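Local coordinates for protein exodeoxyribonuclease III (Methanosarcina mazei, PDB 5J8N) that probably cleaves DNA as a metal-dependent apurinic/apyrimidinic endonuclease and 3'-5' exonuclease of the exonuclease III family, at residues N5-N10 and H29-V34; Y57-S62 and L98-E103; V71-K76 and L107-F112; A237-E242 and C249-E254. The protein carries 3 engineered substitutions. All blocks are in the same frame, centred on the assembly; numbering follows the deposited sequence.

Interaction 1: residues N5-N10 and H29-V34; sequences NLISWN and HRFDIV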
loop_
_atom_site.group_PDB
_atom_site.type_symbol
_atom_site.label_atom_id
_atom_site.label_comp_id
_atom_site.label_asym_id
_atom_site.label_seq_id
_atom_site.Cartn_x
_atom_site.Cartn_y
_atom_site.Cartn_z
ATOM N N ASN A 5 -12.785 7.670 -4.014
ATOM C CA ASN A 5 -11.930 8.121 -2.948
ATOM C C ASN A 5 -11.327 6.855 -2.300
ATOM O O ASN A 5 -12.076 6.035 -1.728
ATOM C CB ASN A 5 -12.753 8.922 -1.962
ATOM C CG ASN A 5 -11.899 9.639 -0.931
ATOM O OD1 ASN A 5 -10.687 9.445 -0.863
ATOM N ND2 ASN A 5 -12.549 10.445 -0.102
ATOM N N LEU A 6 -10.035 6.672 -2.457
ATOM C CA LEU A 6 -9.343 5.496 -2.015
ATOM C C LEU A 6 -8.457 5.777 -0.805
ATOM O O LEU A 6 -7.763 6.801 -0.755
ATOM C CB LEU A 6 -8.480 4.955 -3.157
ATOM C CG LEU A 6 -7.624 3.718 -2.853
ATOM C CD1 LEU A 6 -7.526 2.850 -4.145
ATOM C CD2 LEU A 6 -6.298 4.086 -2.338
ATOM N N ILE A 7 -8.468 4.859 0.175
ATOM C CA ILE A 7 -7.548 4.965 1.311
ATOM C C ILE A 7 -6.860 3.616 1.452
ATOM O O ILE A 7 -7.436 2.565 1.142
ATOM C CB ILE A 7 -8.304 5.401 2.573
ATOM C CG1 ILE A 7 -7.351 5.738 3.741
ATOM C CG2 ILE A 7 -9.351 4.337 3.041
ATOM C CD1 ILE A 7 -8.059 6.536 4.848
ATOM N N SER A 8 -5.601 3.633 1.853
ATOM C CA SER A 8 -4.725 2.490 1.952
ATOM C C SER A 8 -4.004 2.545 3.274
ATOM O O SER A 8 -3.486 3.624 3.647
ATOM C CB SER A 8 -3.743 2.539 0.796
ATOM O OG SER A 8 -2.756 1.475 0.862
ATOM N N TRP A 9 -3.960 1.437 4.001
ATOM C CA TRP A 9 -3.456 1.484 5.349
ATOM C C TRP A 9 -2.789 0.171 5.737
ATOM O O TRP A 9 -3.455 -0.872 5.728
ATOM C CB TRP A 9 -4.628 1.773 6.332
ATOM C CG TRP A 9 -4.190 2.114 7.749
ATOM C CD1 TRP A 9 -2.941 2.490 8.191
ATOM C CD2 TRP A 9 -5.052 2.169 8.889
ATOM N NE1 TRP A 9 -2.984 2.790 9.576
ATOM C CE2 TRP A 9 -4.287 2.614 9.996
ATOM C CE3 TRP A 9 -6.416 1.938 9.050
ATOM C CZ2 TRP A 9 -4.825 2.747 11.271
ATOM C CZ3 TRP A 9 -6.971 2.106 10.312
ATOM C CH2 TRP A 9 -6.155 2.499 11.420
ATOM N N ASN A 10 -1.522 0.224 6.162
ATOM C CA ASN A 10 -0.905 -0.937 6.817
ATOM C C ASN A 10 -1.319 -0.908 8.282
ATOM O O ASN A 10 -0.963 0.058 9.004
ATOM C CB ASN A 10 0.620 -0.893 6.682
ATOM C CG ASN A 10 1.300 -2.007 7.447
ATOM O OD1 ASN A 10 0.864 -2.385 8.546
ATOM N ND2 ASN A 10 2.401 -2.553 6.881
ATOM N N HIS A 29 -18.228 4.765 5.743
ATOM C CA HIS A 29 -18.566 4.817 4.294
ATOM C C HIS A 29 -17.984 6.033 3.562
ATOM O O HIS A 29 -18.435 6.382 2.481
ATOM C CB HIS A 29 -20.079 4.736 4.115
ATOM C CG HIS A 29 -20.566 3.335 4.105
ATOM N ND1 HIS A 29 -20.925 2.703 2.937
ATOM C CD2 HIS A 29 -20.643 2.409 5.084
ATOM C CE1 HIS A 29 -21.267 1.458 3.210
ATOM N NE2 HIS A 29 -21.102 1.254 4.504
ATOM N N ARG A 30 -17.012 6.677 4.197
ATOM C CA ARG A 30 -16.366 7.836 3.605
ATOM C C ARG A 30 -15.602 7.451 2.325
ATOM O O ARG A 30 -15.538 8.250 1.365
ATOM C CB ARG A 30 -15.401 8.432 4.650
ATOM C CG ARG A 30 -14.775 9.768 4.272
ATOM C CD ARG A 30 -14.084 10.395 5.512
ATOM N NE ARG A 30 -13.509 11.666 5.071
ATOM C CZ ARG A 30 -13.214 12.684 5.883
ATOM N NH1 ARG A 30 -13.368 12.561 7.196
ATOM N NH2 ARG A 30 -12.740 13.817 5.390
ATOM N N PHE A 31 -15.059 6.228 2.251
ATOM C CA PHE A 31 -14.151 5.849 1.159
ATOM C C PHE A 31 -14.797 4.833 0.236
ATOM O O PHE A 31 -15.451 3.886 0.684
ATOM C CB PHE A 31 -12.833 5.340 1.748
ATOM C CG PHE A 31 -12.126 6.432 2.485
ATOM C CD1 PHE A 31 -11.428 7.399 1.767
ATOM C CD2 PHE A 31 -12.249 6.566 3.858
ATOM C CE1 PHE A 31 -10.804 8.480 2.406
ATOM C CE2 PHE A 31 -11.619 7.678 4.504
ATOM C CZ PHE A 31 -10.907 8.614 3.771
ATOM N N ASP A 32 -14.599 5.025 -1.073
ATOM C CA ASP A 32 -15.086 4.068 -2.051
ATOM C C ASP A 32 -14.287 2.759 -2.046
ATOM O O ASP A 32 -14.842 1.710 -2.328
ATOM C CB ASP A 32 -15.045 4.666 -3.456
ATOM C CG ASP A 32 -15.925 5.891 -3.555
ATOM O OD1 ASP A 32 -17.148 5.721 -3.649
ATOM O OD2 ASP A 32 -15.419 7.019 -3.489
ATOM N N ILE A 33 -13.011 2.865 -1.751
ATOM C CA ILE A 33 -12.124 1.719 -1.668
ATOM C C ILE A 33 -11.267 1.863 -0.473
ATOM O O ILE A 33 -10.722 2.946 -0.222
ATOM C CB ILE A 33 -11.265 1.602 -2.951
ATOM C CG1 ILE A 33 -12.145 1.509 -4.202
ATOM C CG2 ILE A 33 -10.302 0.395 -2.826
ATOM C CD1 ILE A 33 -11.311 1.552 -5.523
ATOM N N VAL A 34 -11.185 0.795 0.328
ATOM C CA VAL A 34 -10.308 0.772 1.528
ATOM C C VAL A 34 -9.392 -0.449 1.355
ATOM O O VAL A 34 -9.883 -1.589 1.297
ATOM C CB VAL A 34 -11.144 0.615 2.806
ATOM C CG1 VAL A 34 -10.226 0.504 4.058
ATOM C CG2 VAL A 34 -12.137 1.781 2.973
HETATM O O HOH W 1 -15.440 11.025 1.083
HETATM O O HOH W 2 -12.833 12.157 2.309
#
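Backbone hydrogen bonds join the segments in parallel. Ile7 N donates to Ile33 O at 3.0 Å, within the carbonyl plane. Asn5 O takes two weak bonds, from Asp32 N at 2.8 Å and from Ile33 N at 3.3 Å. The Asp32 carboxylate adds a side-chain bond. Its CG sits beside the backbone N (chi1 -61°), and Asp32 OD2 accepts from Asn5 N at 2.8 Å through its anti lone pair. Water bonds extend this polar end. One water accepts from Asn5 ND2 and donates to Arg30 O. A second accepts from Arg30 NE and, weakly, from Asn5 ND2.

Packing centres on the Phe31 ring. Ile7 CG2 lies over one face of the Phe31 ring, 3.9 Å from its centroid, in a CH-pi contact. Arg30 CG lies over the opposite face, toward the rim. A polar group takes the edge: Asn5 OD1 is 3.4 Å from Phe31 CE1, with amide and ring planes 69° apart. On the sheet face opposite Ile7 and Val34, Leu6 CD1 packs on Ile33 CG2 at 3.9 Å. Helix 22-27 packs on Val34. Neighbouring parallel strands linked through helices 14-18 and 22-27 form a beta-alpha-beta crossover, here in a DNase I-like fold.

Interaction 2: residues Y57-S62 and L98-E103; sequences YNYFVS and LRTDYE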
loop_
_atom_site.group_PDB
_atom_site.type_symbol
_atom_site.label_atom_id
_atom_site.label_comp_id
_atom_site.label_asym_id
_atom_site.label_seq_id
_atom_site.Cartn_x
_atom_site.Cartn_y
_atom_site.Cartn_z
ATOM N N TYR A 57 -18.098 -4.776 -0.772
ATOM C CA TYR A 57 -17.532 -6.067 -1.149
ATOM C C TYR A 57 -16.190 -6.138 -0.461
ATOM O O TYR A 57 -15.513 -5.114 -0.303
ATOM C CB TYR A 57 -17.383 -6.184 -2.657
ATOM C CG TYR A 57 -18.726 -6.155 -3.359
ATOM C CD1 TYR A 57 -19.436 -7.338 -3.581
ATOM C CD2 TYR A 57 -19.290 -4.954 -3.803
ATOM C CE1 TYR A 57 -20.663 -7.327 -4.198
ATOM C CE2 TYR A 57 -20.535 -4.942 -4.435
ATOM C CZ TYR A 57 -21.213 -6.138 -4.611
ATOM O OH TYR A 57 -22.439 -6.146 -5.226
ATOM N N ASN A 58 -15.753 -7.335 -0.082
ATOM C CA ASN A 58 -14.396 -7.431 0.442
ATOM C C ASN A 58 -13.689 -8.677 -0.057
ATOM O O ASN A 58 -14.346 -9.694 -0.306
ATOM C CB ASN A 58 -14.403 -7.407 1.981
ATOM C CG ASN A 58 -14.901 -8.687 2.591
ATOM O OD1 ASN A 58 -14.118 -9.607 2.848
ATOM N ND2 ASN A 58 -16.220 -8.805 2.761
ATOM N N TYR A 59 -12.370 -8.537 -0.197
ATOM C CA TYR A 59 -11.520 -9.611 -0.773
ATOM C C TYR A 59 -10.225 -9.634 -0.020
ATOM O O TYR A 59 -9.624 -8.578 0.190
ATOM C CB TYR A 59 -11.264 -9.369 -2.272
ATOM C CG TYR A 59 -12.580 -9.152 -3.002
ATOM C CD1 TYR A 59 -13.359 -10.221 -3.364
ATOM C CD2 TYR A 59 -13.054 -7.869 -3.226
ATOM C CE1 TYR A 59 -14.600 -10.013 -3.970
ATOM C CE2 TYR A 59 -14.262 -7.684 -3.803
ATOM C CZ TYR A 59 -15.014 -8.709 -4.183
ATOM O OH TYR A 59 -16.277 -8.521 -4.722
ATOM N N PHE A 60 -9.759 -10.808 0.395
ATOM C CA PHE A 60 -8.552 -10.926 1.194
ATOM C C PHE A 60 -7.665 -12.016 0.657
ATOM O O PHE A 60 -8.194 -13.051 0.119
ATOM C CB PHE A 60 -8.893 -11.286 2.665
ATOM C CG PHE A 60 -9.338 -10.102 3.478
ATOM C CD1 PHE A 60 -10.663 -9.677 3.438
ATOM C CD2 PHE A 60 -8.389 -9.341 4.176
ATOM C CE1 PHE A 60 -11.044 -8.531 4.192
ATOM C CE2 PHE A 60 -8.754 -8.224 4.939
ATOM C CZ PHE A 60 -10.092 -7.828 4.936
ATOM N N VAL A 61 -6.367 -11.855 0.870
ATOM C CA VAL A 61 -5.419 -12.963 0.614
ATOM C C VAL A 61 -4.595 -13.115 1.874
ATOM O O VAL A 61 -4.199 -12.113 2.519
ATOM C CB VAL A 61 -4.560 -12.708 -0.629
ATOM C CG1 VAL A 61 -3.676 -11.552 -0.492
ATOM C CG2 VAL A 61 -3.736 -13.994 -0.996
ATOM N N SER A 62 -4.405 -14.364 2.246
ATOM C CA SER A 62 -3.573 -14.760 3.387
ATOM C C SER A 62 -2.269 -15.392 2.931
ATOM O O SER A 62 -2.226 -16.111 1.894
ATOM C CB SER A 62 -4.276 -15.811 4.223
ATOM O OG SER A 62 -5.188 -15.307 5.209
ATOM N N LEU A 98 -2.783 -8.263 -4.024
ATOM C CA LEU A 98 -4.194 -8.475 -4.389
ATOM C C LEU A 98 -4.624 -7.509 -5.473
ATOM O O LEU A 98 -4.566 -6.269 -5.274
ATOM C CB LEU A 98 -5.054 -8.323 -3.111
ATOM C CG LEU A 98 -6.548 -8.453 -3.306
ATOM C CD1 LEU A 98 -6.841 -9.810 -3.742
ATOM C CD2 LEU A 98 -7.279 -8.151 -1.971
ATOM N N ARG A 99 -5.041 -8.052 -6.603
ATOM C CA ARG A 99 -5.524 -7.280 -7.749
ATOM C C ARG A 99 -7.027 -7.306 -7.816
ATOM O O ARG A 99 -7.668 -8.375 -7.794
ATOM C CB ARG A 99 -4.909 -7.838 -9.023
ATOM C CG ARG A 99 -5.526 -7.258 -10.284
ATOM C CD ARG A 99 -4.826 -7.790 -11.514
ATOM N NE ARG A 99 -5.546 -7.402 -12.735
ATOM C CZ ARG A 99 -5.198 -7.798 -13.926
ATOM N NH1 ARG A 99 -4.135 -8.531 -14.106
ATOM N NH2 ARG A 99 -5.952 -7.433 -14.962
ATOM N N THR A 100 -7.623 -6.124 -7.939
ATOM C CA THR A 100 -9.051 -5.989 -8.211
ATOM C C THR A 100 -9.208 -5.004 -9.365
ATOM O O THR A 100 -8.758 -3.858 -9.248
ATOM C CB THR A 100 -9.825 -5.482 -6.954
ATOM O OG1 THR A 100 -9.170 -4.314 -6.457
ATOM C CG2 THR A 100 -9.858 -6.550 -5.869
ATOM N N ASP A 101 -9.859 -5.417 -10.439
ATOM C CA ASP A 101 -10.078 -4.532 -11.598
ATOM C C ASP A 101 -11.411 -3.872 -11.437
ATOM O O ASP A 101 -12.400 -4.549 -11.100
ATOM C CB ASP A 101 -10.044 -5.309 -12.917
ATOM C CG ASP A 101 -8.677 -5.900 -13.220
ATOM O OD1 ASP A 101 -7.753 -5.821 -12.387
ATOM O OD2 ASP A 101 -8.535 -6.375 -14.349
ATOM N N TYR A 102 -11.463 -2.579 -11.767
ATOM C CA TYR A 102 -12.748 -1.868 -11.863
ATOM C C TYR A 102 -12.952 -1.382 -13.288
ATOM O O TYR A 102 -12.060 -1.536 -14.153
ATOM C CB TYR A 102 -12.791 -0.726 -10.847
ATOM C CG TYR A 102 -12.651 -1.269 -9.459
ATOM C CD1 TYR A 102 -13.765 -1.808 -8.786
ATOM C CD2 TYR A 102 -11.410 -1.314 -8.827
ATOM C CE1 TYR A 102 -13.618 -2.406 -7.523
ATOM C CE2 TYR A 102 -11.257 -1.886 -7.560
ATOM C CZ TYR A 102 -12.374 -2.418 -6.916
ATOM O OH TYR A 102 -12.231 -3.036 -5.690
ATOM N N GLU A 103 -14.136 -0.819 -13.590
ATOM C CA GLU A 103 -14.377 -0.418 -14.968
ATOM C C GLU A 103 -13.348 0.611 -15.411
ATOM O O GLU A 103 -12.960 0.578 -16.567
ATOM C CB GLU A 103 -15.787 0.173 -15.156
ATOM C CG GLU A 103 -16.933 -0.787 -14.885
ATOM C CD GLU A 103 -17.049 -1.890 -15.917
ATOM O OE1 GLU A 103 -16.301 -1.864 -16.922
ATOM O OE2 GLU A 103 -17.879 -2.803 -15.706
#
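The tight part of this contact is the Leu98 side chain. Its CG lies anti to the backbone N (chi1 178°), which sends the tip toward strand 57-61. There Leu98 CD2 presses on the backbone of Tyr59, 3.2 Å from Tyr59 O. Leu98 CD2 also lies 4.2 Å from Tyr59 CB. Leu98 CB is met more loosely by Val61 CG1 at 4.4 Å.

The loose side is at Tyr59, which is partly exposed. Its ring carbon CD2 comes within 4.4 Å of Thr100 CG2, at an oblique angle. Leu82 and Pro79 also touch this tyrosine. On the far face of strand 97-101 the chemistry changes. Arg99 grips Asp101 side-on, NE to OD1 at 2.7 Å and NH2 to OD2 at 2.9 Å. Both oxygens use their syn lone pairs, and the first bond is nearly straight at 176°.

The two strands belong to different sheets and share no hydrogen bonds. Their contact therefore rests on van der Waals packing, with the charged pair kept on the face turned away from it.

Interaction 3: residues V71-K76 and L107-F112; sequences VGTFSK and LLNIYF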
loop_
_atom_site.group_PDB
_atom_site.type_symbol
_atom_site.label_atom_id
_atom_site.label_comp_id
_atom_site.label_asym_id
_atom_site.label_seq_id
_atom_site.Cartn_x
_atom_site.Cartn_y
_atom_site.Cartn_z
ATOM N N VAL A 71 -3.163 -9.191 2.804
ATOM C CA VAL A 71 -3.737 -7.903 2.367
ATOM C C VAL A 71 -5.217 -8.067 2.047
ATOM O O VAL A 71 -5.674 -9.188 1.791
ATOM C CB VAL A 71 -3.026 -7.294 1.129
ATOM C CG1 VAL A 71 -1.557 -7.051 1.377
ATOM C CG2 VAL A 71 -3.212 -8.147 -0.129
ATOM N N GLY A 72 -5.974 -6.963 2.094
ATOM C CA GLY A 72 -7.391 -7.047 1.738
ATOM C C GLY A 72 -7.846 -5.727 1.134
ATOM O O GLY A 72 -7.261 -4.658 1.387
ATOM N N THR A 73 -8.893 -5.832 0.337
ATOM C CA THR A 73 -9.501 -4.684 -0.336
ATOM C C THR A 73 -10.989 -4.742 -0.132
ATOM O O THR A 73 -11.646 -5.727 -0.394
ATOM C CB THR A 73 -9.190 -4.723 -1.837
ATOM O OG1 THR A 73 -7.789 -4.551 -1.987
ATOM C CG2 THR A 73 -9.927 -3.618 -2.617
ATOM N N PHE A 74 -11.519 -3.621 0.348
ATOM C CA PHE A 74 -12.960 -3.355 0.424
ATOM C C PHE A 74 -13.365 -2.356 -0.634
ATOM O O PHE A 74 -12.674 -1.356 -0.814
ATOM C CB PHE A 74 -13.323 -2.739 1.786
ATOM C CG PHE A 74 -12.986 -3.589 2.965
ATOM C CD1 PHE A 74 -11.678 -3.592 3.495
ATOM C CD2 PHE A 74 -13.971 -4.340 3.572
ATOM C CE1 PHE A 74 -11.379 -4.362 4.634
ATOM C CE2 PHE A 74 -13.688 -5.129 4.691
ATOM C CZ PHE A 74 -12.376 -5.112 5.210
ATOM N N SER A 75 -14.494 -2.569 -1.304
ATOM C CA SER A 75 -14.946 -1.561 -2.265
ATOM C C SER A 75 -16.441 -1.547 -2.315
ATOM O O SER A 75 -17.140 -2.570 -2.247
ATOM C CB SER A 75 -14.333 -1.758 -3.686
ATOM O OG SER A 75 -14.599 -3.033 -4.185
ATOM N N LYS A 76 -16.967 -0.342 -2.533
ATOM C CA LYS A 76 -18.407 -0.202 -2.694
ATOM C C LYS A 76 -18.903 -0.862 -3.987
ATOM O O LYS A 76 -20.005 -1.412 -4.002
ATOM C CB LYS A 76 -18.823 1.294 -2.681
ATOM C CG LYS A 76 -18.537 1.951 -1.337
ATOM C CD LYS A 76 -19.134 3.375 -1.276
ATOM C CE LYS A 76 -18.809 4.049 0.048
ATOM N NZ LYS A 76 -19.592 5.333 0.154
ATOM N N LEU A 107 -6.587 -1.993 -9.865
ATOM C CA LEU A 107 -6.015 -1.689 -8.569
ATOM C C LEU A 107 -5.148 -2.822 -8.065
ATOM O O LEU A 107 -5.611 -3.973 -7.978
ATOM C CB LEU A 107 -7.116 -1.441 -7.569
ATOM C CG LEU A 107 -6.678 -1.176 -6.136
ATOM C CD1 LEU A 107 -5.826 0.117 -5.980
ATOM C CD2 LEU A 107 -7.926 -1.043 -5.219
ATOM N N LEU A 108 -3.901 -2.506 -7.751
ATOM C CA LEU A 108 -2.987 -3.486 -7.132
ATOM C C LEU A 108 -2.724 -3.038 -5.713
ATOM O O LEU A 108 -2.189 -1.936 -5.508
ATOM C CB LEU A 108 -1.655 -3.585 -7.917
ATOM C CG LEU A 108 -1.811 -3.839 -9.441
ATOM C CD1 LEU A 108 -0.420 -3.936 -10.065
ATOM C CD2 LEU A 108 -2.683 -5.074 -9.752
ATOM N N ASN A 109 -3.071 -3.878 -4.750
ATOM C CA ASN A 109 -2.894 -3.614 -3.338
ATOM C C ASN A 109 -1.742 -4.486 -2.834
ATOM O O ASN A 109 -1.841 -5.714 -2.930
ATOM C CB ASN A 109 -4.208 -3.937 -2.634
ATOM C CG ASN A 109 -4.119 -3.794 -1.113
ATOM O OD1 ASN A 109 -3.168 -3.187 -0.627
ATOM N ND2 ASN A 109 -5.135 -4.280 -0.373
ATOM N N ILE A 110 -0.676 -3.878 -2.361
ATOM C CA ILE A 110 0.569 -4.625 -2.108
ATOM C C ILE A 110 1.220 -4.320 -0.771
ATOM O O ILE A 110 1.353 -3.140 -0.407
ATOM C CB ILE A 110 1.603 -4.346 -3.243
ATOM C CG1 ILE A 110 0.940 -4.536 -4.631
ATOM C CG2 ILE A 110 2.851 -5.250 -3.097
ATOM C CD1 ILE A 110 1.871 -4.205 -5.792
ATOM N N TYR A 111 1.619 -5.371 -0.079
ATOM C CA TYR A 111 2.458 -5.273 1.110
ATOM C C TYR A 111 3.859 -5.712 0.683
ATOM O O TYR A 111 4.179 -6.904 0.664
ATOM C CB TYR A 111 1.898 -6.178 2.248
ATOM C CG TYR A 111 2.709 -6.186 3.496
ATOM C CD1 TYR A 111 3.248 -5.021 4.009
ATOM C CD2 TYR A 111 2.970 -7.375 4.156
ATOM C CE1 TYR A 111 4.060 -5.029 5.156
ATOM C CE2 TYR A 111 3.728 -7.378 5.356
ATOM C CZ TYR A 111 4.276 -6.187 5.826
ATOM O OH TYR A 111 5.052 -6.171 6.968
ATOM N N PHE A 112 4.686 -4.751 0.296
ATOM C CA PHE A 112 6.027 -5.129 -0.210
ATOM C C PHE A 112 6.880 -5.628 0.959
ATOM O O PHE A 112 6.674 -5.206 2.117
ATOM C CB PHE A 112 6.706 -3.939 -0.857
ATOM C CG PHE A 112 6.107 -3.523 -2.182
ATOM C CD1 PHE A 112 5.091 -2.603 -2.291
ATOM C CD2 PHE A 112 6.647 -4.057 -3.344
ATOM C CE1 PHE A 112 4.572 -2.235 -3.557
ATOM C CE2 PHE A 112 6.184 -3.691 -4.593
ATOM C CZ PHE A 112 5.138 -2.740 -4.694
#
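Asn109 overlaps Thr73, the two side chains sliding past each other in opposite directions. CG of Asn109 is anti to the backbone N (chi1 176°), which carries the amide across to strand 71-75. Asn109 ND2 donates to Thr73 OG1 at 3.1 Å, and the hydroxyl lies 22° out of the amide plane. ND2 also makes a weak bond to Val36 O. At the other end of the amide, Asn109 OD1 accepts from Gln37 NE2. Both ends of this buried amide are thus held, which fixes its rotation. A leucine here would lack the amide that meets Thr73, Gln37 and Val36 O, and would probably weaken the polar link between the two sheets.

Apolar contacts flank the amide. Thr73 CG2 meets Leu107 CD2 tip to tip at 4.2 Å. The side chains of Val71 and Tyr111 cross obliquely, with Val71 CG1 3.7 Å from Tyr111 CB. The Tyr111 side chain then leads away to touch Glu38 and Asp151, and its nearest atom is about 4 Å from the bound magnesium. Tyr111 is a predicted active-site residue.

The strands cross at 147° and lie in different sheets. Strand 33-37 also touches Leu107 and Asn109. Strand 146-149 packs on Leu107, Leu108 and Ile110, and Phe112 meets Phe128, Tyr129 and Phe132 of helix 119-141.

Interaction 4: residues A237-E242 and C249-E254; sequences ASIYPE and CPVGLE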
loop_
_atom_site.group_PDB
_atom_site.type_symbol
_atom_site.label_atom_id
_atom_site.label_comp_id
_atom_site.label_asym_id
_atom_site.label_seq_id
_atom_site.Cartn_x
_atom_site.Cartn_y
_atom_site.Cartn_z
ATOM N N ALA A 237 -4.281 13.830 -3.416
ATOM C CA ALA A 237 -3.504 12.729 -2.830
ATOM C C ALA A 237 -3.135 13.138 -1.408
ATOM O O ALA A 237 -2.707 14.275 -1.192
ATOM C CB ALA A 237 -2.233 12.482 -3.671
ATOM N N SER A 238 -3.362 12.239 -0.454
ATOM C CA SER A 238 -3.351 12.596 0.968
ATOM C C SER A 238 -2.511 11.649 1.781
ATOM O O SER A 238 -2.350 10.488 1.421
ATOM C CB SER A 238 -4.799 12.558 1.524
ATOM O OG SER A 238 -5.602 13.501 0.845
ATOM N N ILE A 239 -2.093 12.147 2.961
ATOM C CA ILE A 239 -1.619 11.311 4.046
ATOM C C ILE A 239 -2.546 11.680 5.193
ATOM O O ILE A 239 -2.963 12.822 5.346
ATOM C CB ILE A 239 -0.148 11.553 4.386
ATOM C CG1 ILE A 239 0.703 11.289 3.144
ATOM C CG2 ILE A 239 0.316 10.651 5.519
ATOM C CD1 ILE A 239 2.131 11.797 3.331
ATOM N N TYR A 240 -2.877 10.665 6.011
ATOM C CA TYR A 240 -3.837 10.838 7.122
ATOM C C TYR A 240 -3.198 10.611 8.503
ATOM O O TYR A 240 -3.495 9.614 9.183
ATOM C CB TYR A 240 -5.028 9.841 6.938
ATOM C CG TYR A 240 -5.879 10.107 5.730
ATOM C CD1 TYR A 240 -5.531 9.568 4.484
ATOM C CD2 TYR A 240 -7.059 10.821 5.843
ATOM C CE1 TYR A 240 -6.356 9.814 3.372
ATOM C CE2 TYR A 240 -7.830 11.090 4.720
ATOM C CZ TYR A 240 -7.478 10.556 3.515
ATOM O OH TYR A 240 -8.330 10.794 2.406
ATOM N N PRO A 241 -2.299 11.499 8.908
ATOM C CA PRO A 241 -1.559 11.275 10.151
ATOM C C PRO A 241 -2.457 11.327 11.395
ATOM O O PRO A 241 -2.011 10.905 12.480
ATOM C CB PRO A 241 -0.508 12.418 10.149
ATOM C CG PRO A 241 -1.129 13.498 9.302
ATOM C CD PRO A 241 -1.923 12.761 8.248
ATOM N N GLU A 242 -3.675 11.814 11.258
ATOM C CA GLU A 242 -4.616 11.875 12.383
ATOM C C GLU A 242 -5.264 10.519 12.643
ATOM O O GLU A 242 -5.915 10.378 13.674
ATOM C CB GLU A 242 -5.698 12.965 12.157
ATOM C CG GLU A 242 -6.738 12.623 11.042
ATOM C CD GLU A 242 -6.317 12.917 9.601
ATOM O OE1 GLU A 242 -7.207 13.023 8.742
ATOM O OE2 GLU A 242 -5.113 13.063 9.304
ATOM N N CYS A 249 0.239 5.296 9.290
ATOM C CA CYS A 249 -1.072 5.926 9.067
ATOM C C CYS A 249 -1.493 5.698 7.640
ATOM O O CYS A 249 -0.681 5.325 6.794
ATOM C CB CYS A 249 -1.037 7.443 9.401
ATOM S SG CYS A 249 -0.138 8.447 8.195
ATOM N N PRO A 250 -2.748 5.931 7.314
ATOM C CA PRO A 250 -3.209 5.724 5.934
ATOM C C PRO A 250 -2.698 6.781 4.986
ATOM O O PRO A 250 -2.324 7.890 5.405
ATOM C CB PRO A 250 -4.754 5.828 6.036
ATOM C CG PRO A 250 -5.057 5.615 7.520
ATOM C CD PRO A 250 -3.871 6.227 8.236
ATOM N N VAL A 251 -2.758 6.433 3.709
ATOM C CA VAL A 251 -2.585 7.341 2.596
ATOM C C VAL A 251 -3.715 7.166 1.624
ATOM O O VAL A 251 -4.492 6.206 1.726
ATOM C CB VAL A 251 -1.187 7.102 1.887
ATOM C CG1 VAL A 251 -0.044 7.305 2.864
ATOM C CG2 VAL A 251 -1.103 5.702 1.275
ATOM N N GLY A 252 -3.913 8.110 0.725
ATOM C CA GLY A 252 -5.027 7.928 -0.184
ATOM C C GLY A 252 -4.952 8.790 -1.410
ATOM O O GLY A 252 -4.069 9.630 -1.541
ATOM N N LEU A 253 -5.916 8.599 -2.275
ATOM C CA LEU A 253 -6.062 9.566 -3.356
ATOM C C LEU A 253 -7.463 9.554 -3.892
ATOM O O LEU A 253 -8.275 8.644 -3.563
ATOM C CB LEU A 253 -5.056 9.382 -4.481
ATOM C CG LEU A 253 -5.067 8.056 -5.225
ATOM C CD1 LEU A 253 -6.352 7.825 -6.022
ATOM C CD2 LEU A 253 -3.891 8.062 -6.231
ATOM N N GLU A 254 -7.780 10.588 -4.666
ATOM C CA GLU A 254 -9.078 10.715 -5.270
ATOM C C GLU A 254 -8.926 10.731 -6.767
ATOM O O GLU A 254 -8.070 11.459 -7.270
ATOM C CB GLU A 254 -9.792 11.985 -4.843
ATOM C CG GLU A 254 -10.229 11.868 -3.400
ATOM C CD GLU A 254 -11.046 13.056 -3.008
ATOM O OE1 GLU A 254 -10.426 14.015 -2.538
ATOM O OE2 GLU A 254 -12.284 13.050 -3.225
#
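The Tyr240 ring turns an edge, not a face, to the second arm of this beta hairpin. Pro250 O and Gly252 N lie near its plane, with Tyr240 CE1 4.0 Å from Gly252 N. CG of Tyr240 stands beside the backbone N (chi1 -66°), which lays the ring along the backbone. Gly252 has no side chain, and the ring edge of Tyr240 lies close to its backbone. An alanine in place of Tyr240 would remove this ring and would probably leave Gly252 and the neighbouring Ile7 less well packed.

Three backbone bonds tie the arms. Ser238 N to Gly252 O and Gly252 N to Ser238 O, both 2.9 Å, make a hydrogen-bonded antiparallel pair. Beyond it Tyr240 N donates to Pro250 O at 2.9 Å. In all three the donor sits above the carbonyl plane.

The face bearing Ile239, Val251 and Leu253 packs toward strand 218-227. Ile239 CG1 and Val251 CG1 lie side by side, 4.1 Å apart. Val251 also touches Asp222, predicted to matter for catalysis. At the loop end Cys249 SG stands between the backbone N and the carbonyl carbon (chi1 73°) and rests 3.5 Å from Ile239 CG2.

Overall arrangement
Interactions 1 and 4 are pairings within one sheet, held by backbone hydrogen bonds. They adjoin through strands 3-10 and 251-256, where Ser8 N meets Val251 O. Interactions 2 and 3 instead span the two facing sheets and rely on side chains. Strands 57-61 and 71-75 supply one side, strands 97-101 and 106-111 the other. Interaction 3 is the most central and fully buried. It uses an amide in the core and runs on to the metal site. Interaction 2 lies farther out and is almost wholly apolar. Interaction 4, on an edge strand, is partly buried. Interaction 1 is mostly buried, with waters at one end. This fits the alpha/beta sandwich of the DNase I-like fold, in which two sheets face each other.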